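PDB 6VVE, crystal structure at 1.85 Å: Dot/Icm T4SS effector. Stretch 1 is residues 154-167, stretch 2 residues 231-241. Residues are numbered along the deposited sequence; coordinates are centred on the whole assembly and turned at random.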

ATOM      1  N   ASN A 154     -17.481   8.211  -8.069  1.00 54.87           N
ATOM      2  CA  ASN A 154     -18.875   7.790  -8.022  1.00 54.83           C
ATOM      3  C   ASN A 154     -18.890   6.372  -7.468  1.00 54.18           C
ATOM      4  O   ASN A 154     -18.254   5.477  -8.029  1.00 58.65           O
ATOM      5  CB  ASN A 154     -19.532   7.863  -9.397  1.00 59.55           C
ATOM      6  CG  ASN A 154     -21.047   7.836  -9.309  1.00 61.47           C
ATOM      7  OD1 ASN A 154     -21.676   6.820  -9.603  1.00 59.78           O
ATOM      8  ND2 ASN A 154     -21.642   8.952  -8.901  1.00 64.93           N
ATOM      9  N   LYS A 155     -19.604   6.172  -6.359  1.00 41.10           N
ATOM     10  CA  LYS A 155     -19.547   4.899  -5.647  1.00 41.17           C
ATOM     11  C   LYS A 155     -20.188   3.771  -6.443  1.00 39.88           C
ATOM     12  O   LYS A 155     -19.733   2.625  -6.358  1.00 39.82           O
ATOM     13  CB  LYS A 155     -20.220   5.048  -4.279  1.00 49.34           C
ATOM     14  CG  LYS A 155     -19.691   6.229  -3.459  1.00 55.66           C
ATOM     15  CD  LYS A 155     -20.400   6.400  -2.111  1.00 57.97           C
ATOM     16  CE  LYS A 155     -20.195   5.198  -1.195  1.00 55.48           C
ATOM     17  NZ  LYS A 155     -21.504   4.680  -0.704  1.00 55.16           N
ATOM     18  N   LYS A 156     -21.235   4.072  -7.214  1.00 50.79           N
ATOM     19  CA  LYS A 156     -21.891   3.064  -8.048  1.00 46.50           C
ATOM     20  C   LYS A 156     -21.192   2.926  -9.401  1.00 44.06           C
ATOM     21  O   LYS A 156     -20.780   1.826  -9.786  1.00 40.96           O
ATOM     22  CB  LYS A 156     -23.370   3.419  -8.237  1.00 47.84           C
ATOM     23  CG  LYS A 156     -24.154   2.435  -9.099  1.00 48.99           C
ATOM     24  CD  LYS A 156     -24.668   1.235  -8.297  1.00 49.80           C
ATOM     25  CE  LYS A 156     -25.403   0.246  -9.204  1.00 52.37           C
ATOM     26  NZ  LYS A 156     -25.660  -1.071  -8.556  1.00 50.92           N
ATOM     27  N   ILE A 157     -21.072   4.032 -10.143  1.00 38.80           N
ATOM     28  CA  ILE A 157     -20.485   3.954 -11.478  1.00 40.75           C
ATOM     29  C   ILE A 157     -19.047   3.455 -11.399  1.00 32.25           C
ATOM     30  O   ILE A 157     -18.587   2.713 -12.276  1.00 28.35           O
ATOM     31  CB  ILE A 157     -20.570   5.318 -12.188  1.00 46.94           C
ATOM     32  CG1 ILE A 157     -22.025   5.719 -12.451  1.00 53.13           C
ATOM     33  CG2 ILE A 157     -19.795   5.276 -13.502  1.00 49.79           C
ATOM     34  CD1 ILE A 157     -22.683   4.973 -13.600  1.00 57.44           C
ATOM     35  N   ASP A 158     -18.315   3.847 -10.351  1.00 35.58           N
ATOM     36  CA  ASP A 158     -16.920   3.454 -10.177  1.00 35.11           C
ATOM     37  C   ASP A 158     -16.741   2.393  -9.094  1.00 34.01           C
ATOM     38  O   ASP A 158     -15.648   2.254  -8.539  1.00 31.97           O
ATOM     39  CB  ASP A 158     -16.066   4.682  -9.853  1.00 36.58           C
ATOM     40  CG  ASP A 158     -16.163   5.763 -10.921  1.00 38.74           C
ATOM     41  OD1 ASP A 158     -16.050   5.431 -12.120  1.00 38.43           O
ATOM     42  OD2 ASP A 158     -16.373   6.941 -10.556  1.00 39.45           O
ATOM     43  N   GLN A 159     -17.788   1.634  -8.789  1.00 20.79           N
ATOM     44  CA  GLN A 159     -17.658   0.570  -7.798  1.00 19.42           C
ATOM     45  C   GLN A 159     -16.573  -0.439  -8.160  1.00 18.69           C
ATOM     46  O   GLN A 159     -15.850  -0.881  -7.251  1.00 17.18           O
ATOM     47  CB  GLN A 159     -19.003  -0.144  -7.615  1.00 22.91           C
ATOM     48  CG  GLN A 159     -18.934  -1.336  -6.678  1.00 25.81           C
ATOM     49  CD  GLN A 159     -20.277  -1.677  -6.069  1.00 26.58           C
ATOM     50  OE1 GLN A 159     -21.313  -1.180  -6.508  1.00 29.74           O
ATOM     51  NE2 GLN A 159     -20.265  -2.520  -5.047  1.00 22.71           N
ATOM     52  N   PRO A 160     -16.399  -0.835  -9.424  1.00 20.18           N
ATOM     53  CA  PRO A 160     -15.306  -1.774  -9.742  1.00 19.65           C
ATOM     54  C   PRO A 160     -13.932  -1.239  -9.385  1.00 17.84           C
ATOM     55  O   PRO A 160     -13.056  -2.025  -9.005  1.00 16.81           O
ATOM     56  CB  PRO A 160     -15.455  -1.987 -11.259  1.00 21.18           C
ATOM     57  CG  PRO A 160     -16.896  -1.652 -11.550  1.00 22.77           C
ATOM     58  CD  PRO A 160     -17.256  -0.551 -10.596  1.00 25.30           C
ATOM     59  N   LYS A 161     -13.710   0.076  -9.502  1.00 17.92           N
ATOM     60  CA  LYS A 161     -12.425   0.645  -9.105  1.00 16.69           C
ATOM     61  C   LYS A 161     -12.119   0.339  -7.643  1.00 17.72           C
ATOM     62  O   LYS A 161     -11.006  -0.085  -7.296  1.00 13.99           O
ATOM     63  CB  LYS A 161     -12.422   2.154  -9.330  1.00 17.24           C
ATOM     64  CG  LYS A 161     -12.322   2.585 -10.773  1.00 26.96           C
ATOM     65  CD  LYS A 161     -12.130   4.090 -10.878  1.00 19.33           C
ATOM     66  CE  LYS A 161     -12.305   4.572 -12.309  1.00 21.32           C
ATOM     67  NZ  LYS A 161     -12.150   6.044 -12.416  1.00 22.01           N
ATOM     68  N   ILE A 162     -13.098   0.563  -6.767  1.00 15.47           N
ATOM     69  CA  ILE A 162     -12.884   0.336  -5.344  1.00 17.92           C
ATOM     70  C   ILE A 162     -12.787  -1.157  -5.055  1.00 13.20           C
ATOM     71  O   ILE A 162     -11.952  -1.591  -4.257  1.00 12.12           O
ATOM     72  CB  ILE A 162     -14.005   1.009  -4.526  1.00 21.66           C
ATOM     73  CG1 ILE A 162     -14.156   2.475  -4.936  1.00 25.57           C
ATOM     74  CG2 ILE A 162     -13.712   0.888  -3.039  1.00 19.01           C
ATOM     75  CD1 ILE A 162     -15.178   3.246  -4.133  1.00 29.79           C
ATOM     76  N   GLU A 163     -13.639  -1.960  -5.691  1.00 14.18           N
ATOM     77  CA  GLU A 163     -13.561  -3.408  -5.533  1.00 44.37           C
ATOM     78  C   GLU A 163     -12.164  -3.915  -5.885  1.00 13.49           C
ATOM     79  O   GLU A 163     -11.551  -4.667  -5.117  1.00 12.65           O
ATOM     80  CB  GLU A 163     -14.620  -4.092  -6.403  1.00 43.81           C
ATOM     81  CG  GLU A 163     -16.043  -3.589  -6.189  1.00 45.50           C
ATOM     82  CD  GLU A 163     -16.967  -4.636  -5.582  1.00 37.34           C
ATOM     83  OE1 GLU A 163     -16.624  -5.836  -5.598  1.00 33.18           O
ATOM     84  OE2 GLU A 163     -18.041  -4.250  -5.077  1.00 33.93           O
ATOM     85  N   GLU A 164     -11.636  -3.490  -7.034  1.00 14.09           N
ATOM     86  CA  GLU A 164     -10.330  -3.970  -7.467  1.00 28.68           C
ATOM     87  C   GLU A 164      -9.234  -3.524  -6.507  1.00 17.59           C
ATOM     88  O   GLU A 164      -8.297  -4.280  -6.223  1.00 12.15           O
ATOM     89  CB  GLU A 164     -10.041  -3.478  -8.886  1.00 40.32           C
ATOM     90  CG  GLU A 164      -8.786  -4.074  -9.500  1.00 50.52           C
ATOM     91  CD  GLU A 164      -8.525  -3.578 -10.911  1.00 59.32           C
ATOM     92  OE1 GLU A 164      -9.346  -2.794 -11.432  1.00 62.58           O
ATOM     93  OE2 GLU A 164      -7.495  -3.972 -11.498  1.00 61.91           O
ATOM     94  N   PHE A 165      -9.333  -2.300  -5.983  1.00 13.41           N
ATOM     95  CA  PHE A 165      -8.342  -1.859  -5.012  1.00 12.13           C
ATOM     96  C   PHE A 165      -8.420  -2.676  -3.727  1.00 10.78           C
ATOM     97  O   PHE A 165      -7.390  -3.070  -3.170  1.00 12.62           O
ATOM     98  CB  PHE A 165      -8.530  -0.380  -4.677  1.00 11.49           C
ATOM     99  CG  PHE A 165      -7.705   0.067  -3.503  1.00 11.23           C
ATOM    100  CD1 PHE A 165      -6.380   0.431  -3.665  1.00 11.23           C
ATOM    101  CD2 PHE A 165      -8.254   0.080  -2.219  1.00 10.99           C
ATOM    102  CE1 PHE A 165      -5.621   0.833  -2.576  1.00  9.49           C
ATOM    103  CE2 PHE A 165      -7.500   0.466  -1.134  1.00 11.11           C
ATOM    104  CZ  PHE A 165      -6.181   0.846  -1.307  1.00 11.06           C
ATOM    105  N   VAL A 166      -9.635  -2.943  -3.247  1.00 10.30           N
ATOM    106  CA  VAL A 166      -9.808  -3.683  -1.999  1.00  9.79           C
ATOM    107  C   VAL A 166      -9.205  -5.078  -2.117  1.00  9.76           C
ATOM    108  O   VAL A 166      -8.503  -5.547  -1.211  1.00 15.12           O
ATOM    109  CB  VAL A 166     -11.294  -3.743  -1.608  1.00 10.33           C
ATOM    110  CG1 VAL A 166     -11.535  -4.828  -0.586  1.00 10.14           C
ATOM    111  CG2 VAL A 166     -11.740  -2.388  -1.070  1.00 24.95           C
ATOM    112  N   LEU A 167      -9.485  -5.771  -3.228  1.00 13.48           N
ATOM    113  CA  LEU A 167      -8.928  -7.109  -3.421  1.00 10.85           C
ATOM    114  C   LEU A 167      -7.407  -7.055  -3.525  1.00 11.59           C
ATOM    115  O   LEU A 167      -6.705  -7.963  -3.064  1.00 10.15           O
ATOM    116  CB  LEU A 167      -9.528  -7.752  -4.668  1.00 12.15           C
ATOM    117  CG  LEU A 167     -11.023  -8.068  -4.598  1.00 12.95           C
ATOM    118  CD1 LEU A 167     -11.518  -8.586  -5.929  1.00 22.18           C
ATOM    119  CD2 LEU A 167     -11.322  -9.051  -3.482  1.00 24.13           C
ATOM    120  N   GLN A 231      -7.612  -5.200   7.319  1.00 10.29           N
ATOM    121  CA  GLN A 231      -7.724  -3.826   6.846  1.00 12.03           C
ATOM    122  C   GLN A 231      -8.632  -3.732   5.631  1.00  9.73           C
ATOM    123  O   GLN A 231      -9.550  -2.899   5.585  1.00  9.63           O
ATOM    124  CB  GLN A 231      -6.318  -3.308   6.518  1.00 18.14           C
ATOM    125  CG  GLN A 231      -6.188  -1.834   6.295  1.00 24.13           C
ATOM    126  CD  GLN A 231      -4.737  -1.427   6.136  1.00 27.86           C
ATOM    127  OE1 GLN A 231      -4.071  -1.821   5.178  1.00 12.88           O
ATOM    128  NE2 GLN A 231      -4.233  -0.669   7.093  1.00 12.49           N
ATOM    129  N   TRP A 232      -8.378  -4.576   4.629  1.00 10.31           N
ATOM    130  CA  TRP A 232      -9.152  -4.548   3.393  1.00 19.09           C
ATOM    131  C   TRP A 232     -10.650  -4.620   3.666  1.00 15.26           C
ATOM    132  O   TRP A 232     -11.452  -3.987   2.965  1.00  9.79           O
ATOM    133  CB  TRP A 232      -8.731  -5.721   2.500  1.00 11.40           C
ATOM    134  CG  TRP A 232      -9.037  -7.042   3.133  1.00 11.49           C
ATOM    135  CD1 TRP A 232      -8.251  -7.731   4.012  1.00 11.81           C
ATOM    136  CD2 TRP A 232     -10.217  -7.829   2.948  1.00 11.53           C
ATOM    137  NE1 TRP A 232      -8.875  -8.902   4.389  1.00 14.41           N
ATOM    138  CE2 TRP A 232     -10.083  -8.982   3.746  1.00 11.85           C
ATOM    139  CE3 TRP A 232     -11.380  -7.666   2.196  1.00 11.56           C
ATOM    140  CZ2 TRP A 232     -11.061  -9.973   3.793  1.00 12.64           C
ATOM    141  CZ3 TRP A 232     -12.354  -8.660   2.243  1.00 11.94           C
ATOM    142  CH2 TRP A 232     -12.187  -9.790   3.038  1.00 12.24           C
ATOM    143  N   LEU A 233     -11.048  -5.394   4.679  1.00 13.56           N
ATOM    144  CA  LEU A 233     -12.467  -5.557   4.973  1.00  9.25           C
ATOM    145  C   LEU A 233     -13.064  -4.276   5.531  1.00  8.72           C
ATOM    146  O   LEU A 233     -14.215  -3.932   5.210  1.00  8.78           O
ATOM    147  CB  LEU A 233     -12.658  -6.710   5.952  1.00 10.57           C
ATOM    148  CG  LEU A 233     -14.085  -7.102   6.323  1.00 13.21           C
ATOM    149  CD1 LEU A 233     -14.812  -7.684   5.128  1.00 10.09           C
ATOM    150  CD2 LEU A 233     -14.074  -8.095   7.492  1.00 13.18           C
ATOM    151  N   TYR A 234     -12.303  -3.558   6.369  1.00  9.32           N
ATOM    152  CA  TYR A 234     -12.816  -2.319   6.949  1.00  9.10           C
ATOM    153  C   TYR A 234     -13.082  -1.279   5.864  1.00  9.30           C
ATOM    154  O   TYR A 234     -14.114  -0.592   5.883  1.00 12.14           O
ATOM    155  CB  TYR A 234     -11.827  -1.746   7.962  1.00  9.13           C
ATOM    156  CG  TYR A 234     -11.335  -2.707   9.023  1.00  9.22           C
ATOM    157  CD1 TYR A 234     -12.039  -3.864   9.339  1.00 10.52           C
ATOM    158  CD2 TYR A 234     -10.173  -2.433   9.736  1.00 11.20           C
ATOM    159  CE1 TYR A 234     -11.582  -4.736  10.303  1.00 13.64           C
ATOM    160  CE2 TYR A 234      -9.714  -3.291  10.720  1.00 10.87           C
ATOM    161  CZ  TYR A 234     -10.411  -4.447  10.989  1.00 13.22           C
ATOM    162  OH  TYR A 234      -9.935  -5.296  11.954  1.00 13.19           O
ATOM    163  N   VAL A 235     -12.154  -1.146   4.912  1.00  9.84           N
ATOM    164  CA  VAL A 235     -12.324  -0.177   3.833  1.00 11.21           C
ATOM    165  C   VAL A 235     -13.582  -0.494   3.032  1.00 11.06           C
ATOM    166  O   VAL A 235     -14.419   0.385   2.772  1.00 10.84           O
ATOM    167  CB  VAL A 235     -11.074  -0.152   2.933  1.00 13.12           C
ATOM    168  CG1 VAL A 235     -11.284   0.787   1.759  1.00 11.47           C
ATOM    169  CG2 VAL A 235      -9.842   0.252   3.736  1.00 14.03           C
ATOM    170  N   TYR A 236     -13.742  -1.759   2.636  1.00  9.57           N
ATOM    171  CA  TYR A 236     -14.869  -2.112   1.783  1.00 11.08           C
ATOM    172  C   TYR A 236     -16.202  -1.900   2.495  1.00 10.09           C
ATOM    173  O   TYR A 236     -17.141  -1.336   1.925  1.00 10.74           O
ATOM    174  CB  TYR A 236     -14.756  -3.558   1.316  1.00 10.58           C
ATOM    175  CG  TYR A 236     -15.786  -3.894   0.266  1.00 11.58           C
ATOM    176  CD1 TYR A 236     -15.573  -3.570  -1.070  1.00 15.01           C
ATOM    177  CD2 TYR A 236     -16.973  -4.532   0.604  1.00 15.50           C
ATOM    178  CE1 TYR A 236     -16.517  -3.873  -2.039  1.00 15.88           C
ATOM    179  CE2 TYR A 236     -17.916  -4.847  -0.362  1.00 14.88           C
ATOM    180  CZ  TYR A 236     -17.686  -4.505  -1.676  1.00 16.50           C
ATOM    181  OH  TYR A 236     -18.621  -4.798  -2.641  1.00 20.59           O
ATOM    182  N   ASN A 237     -16.303  -2.364   3.744  1.00 12.50           N
ATOM    183  CA  ASN A 237     -17.571  -2.266   4.466  1.00 12.37           C
ATOM    184  C   ASN A 237     -17.910  -0.823   4.817  1.00 12.99           C
ATOM    185  O   ASN A 237     -19.087  -0.473   4.878  1.00 16.18           O
ATOM    186  CB  ASN A 237     -17.531  -3.123   5.731  1.00 13.02           C
ATOM    187  CG  ASN A 237     -17.858  -4.576   5.450  1.00 11.14           C
ATOM    188  OD1 ASN A 237     -18.984  -5.027   5.679  1.00 12.87           O
ATOM    189  ND2 ASN A 237     -16.882  -5.317   4.937  1.00 16.98           N
ATOM    190  N   PHE A 238     -16.904   0.021   5.054  1.00 12.42           N
ATOM    191  CA  PHE A 238     -17.180   1.432   5.303  1.00 13.54           C
ATOM    192  C   PHE A 238     -17.818   2.083   4.083  1.00 12.34           C
ATOM    193  O   PHE A 238     -18.734   2.903   4.216  1.00 12.13           O
ATOM    194  CB  PHE A 238     -15.896   2.172   5.679  1.00 16.23           C
ATOM    195  CG  PHE A 238     -16.097   3.647   5.902  1.00 21.67           C
ATOM    196  CD1 PHE A 238     -16.674   4.112   7.070  1.00 22.97           C
ATOM    197  CD2 PHE A 238     -15.714   4.568   4.936  1.00 24.28           C
ATOM    198  CE1 PHE A 238     -16.871   5.469   7.279  1.00 24.89           C
ATOM    199  CE2 PHE A 238     -15.903   5.930   5.143  1.00 26.32           C
ATOM    200  CZ  PHE A 238     -16.482   6.375   6.321  1.00 26.40           C
ATOM    201  N   ILE A 239     -17.352   1.716   2.878  1.00 12.86           N
ATOM    202  CA  ILE A 239     -17.852   2.345   1.659  1.00 13.97           C
ATOM    203  C   ILE A 239     -19.141   1.674   1.197  1.00 13.15           C
ATOM    204  O   ILE A 239     -20.062   2.341   0.711  1.00 17.14           O
ATOM    205  CB  ILE A 239     -16.763   2.303   0.573  1.00 19.42           C
ATOM    206  CG1 ILE A 239     -15.491   3.000   1.070  1.00 17.34           C
ATOM    207  CG2 ILE A 239     -17.249   2.940  -0.709  1.00 21.58           C
ATOM    208  CD1 ILE A 239     -14.321   2.921   0.097  1.00 18.19           C
ATOM    209  N   TYR A 240     -19.216   0.346   1.284  1.00 18.09           N
ATOM    210  CA  TYR A 240     -20.378  -0.424   0.826  1.00 17.76           C
ATOM    211  C   TYR A 240     -20.858  -1.298   1.971  1.00 15.26           C
ATOM    212  O   TYR A 240     -20.781  -2.529   1.910  1.00 15.44           O
ATOM    213  CB  TYR A 240     -20.041  -1.278  -0.401  1.00 21.91           C
ATOM    214  CG  TYR A 240     -19.492  -0.487  -1.559  1.00 26.11           C
ATOM    215  CD1 TYR A 240     -20.291   0.429  -2.244  1.00 26.00           C
ATOM    216  CD2 TYR A 240     -18.177  -0.651  -1.974  1.00 25.31           C
ATOM    217  CE1 TYR A 240     -19.789   1.164  -3.298  1.00 28.46           C
ATOM    218  CE2 TYR A 240     -17.664   0.078  -3.034  1.00 27.89           C
ATOM    219  CZ  TYR A 240     -18.472   0.981  -3.696  1.00 28.63           C
ATOM    220  OH  TYR A 240     -17.964   1.708  -4.741  1.00 28.87           O
ATOM    221  N   PRO A 241     -21.370  -0.689   3.033  1.00 13.41           N
ATOM    222  CA  PRO A 241     -21.842  -1.468   4.194  1.00 13.48           C
ATOM    223  C   PRO A 241     -22.964  -2.409   3.794  1.00 13.88           C
ATOM    224  O   PRO A 241     -23.627  -2.198   2.766  1.00 15.05           O
ATOM    225  CB  PRO A 241     -22.342  -0.388   5.167  1.00 17.62           C
ATOM    226  CG  PRO A 241     -22.636   0.819   4.288  1.00 16.12           C
ATOM    227  CD  PRO A 241     -21.589   0.764   3.205  1.00 15.94           C
TER

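Helix 159-167 and helix 231-239 run nearly antiparallel: their N-to-C directions differ by 164° and their axes approach to 9.7 Å. The register follows from this, with Val-166 CA 5.5 Å from Trp-232 CA near one end and Lys-155 CA 7.9 Å from Ile-239 CA at the other. A type I turn from Lys-156 to Gln-159 leads into the first helix, with Gln-159 N bonded to Lys-156 O at 3.2 Å. The second helix ends as Tyr-240 leaves helical phi/psi (-126/67), although Tyr-240 N still bonds to Tyr-236 O at 2.7 Å.

Where the backbones lie closest, packing is apolar. Val-166 CG1 sits 4.0 Å from Trp-232 CE3, near the plane of the indole and at its edge; both Val-166 methyls, CG1 and CG2, lie 4.0 Å from Tyr-236 CB, and CG2 also reaches Val-235 CG1 at 4.3 Å. Farther along, Ile-162 CG2 meets Ile-239 CD1 at 3.8 Å, while Ile-162 CD1 lies 4.0 Å from Tyr-240 CZ.

Polar links accompany this packing. The CA-to-CB bonds of Glu-163 and Tyr-236 both point sideways, yet the side-chain ends converge, and Tyr-236 OH donates to Glu-163 OE2 at 2.6 Å. The same carboxylate oxygen accepts from Gln-159 NE2 at 2.8 Å, so one acceptor joins a bond across the contact to one within its own helix.

The CA-to-CB bond of Tyr-240, the residue with the largest covered area (106 Å²), points toward the first stretch, and chi1 is m (-56°). Tyr-240 OH donates to Lys-155 O at 2.6 Å, and Gln-159 CD lies over one face of the Tyr-240 ring. A second side-chain-to-backbone hydrogen bond runs the other way between the stretches: Lys-155 NZ donates to Ile-239 O at 3.1 Å, linking the lysine side chain to the final turn of the second helix.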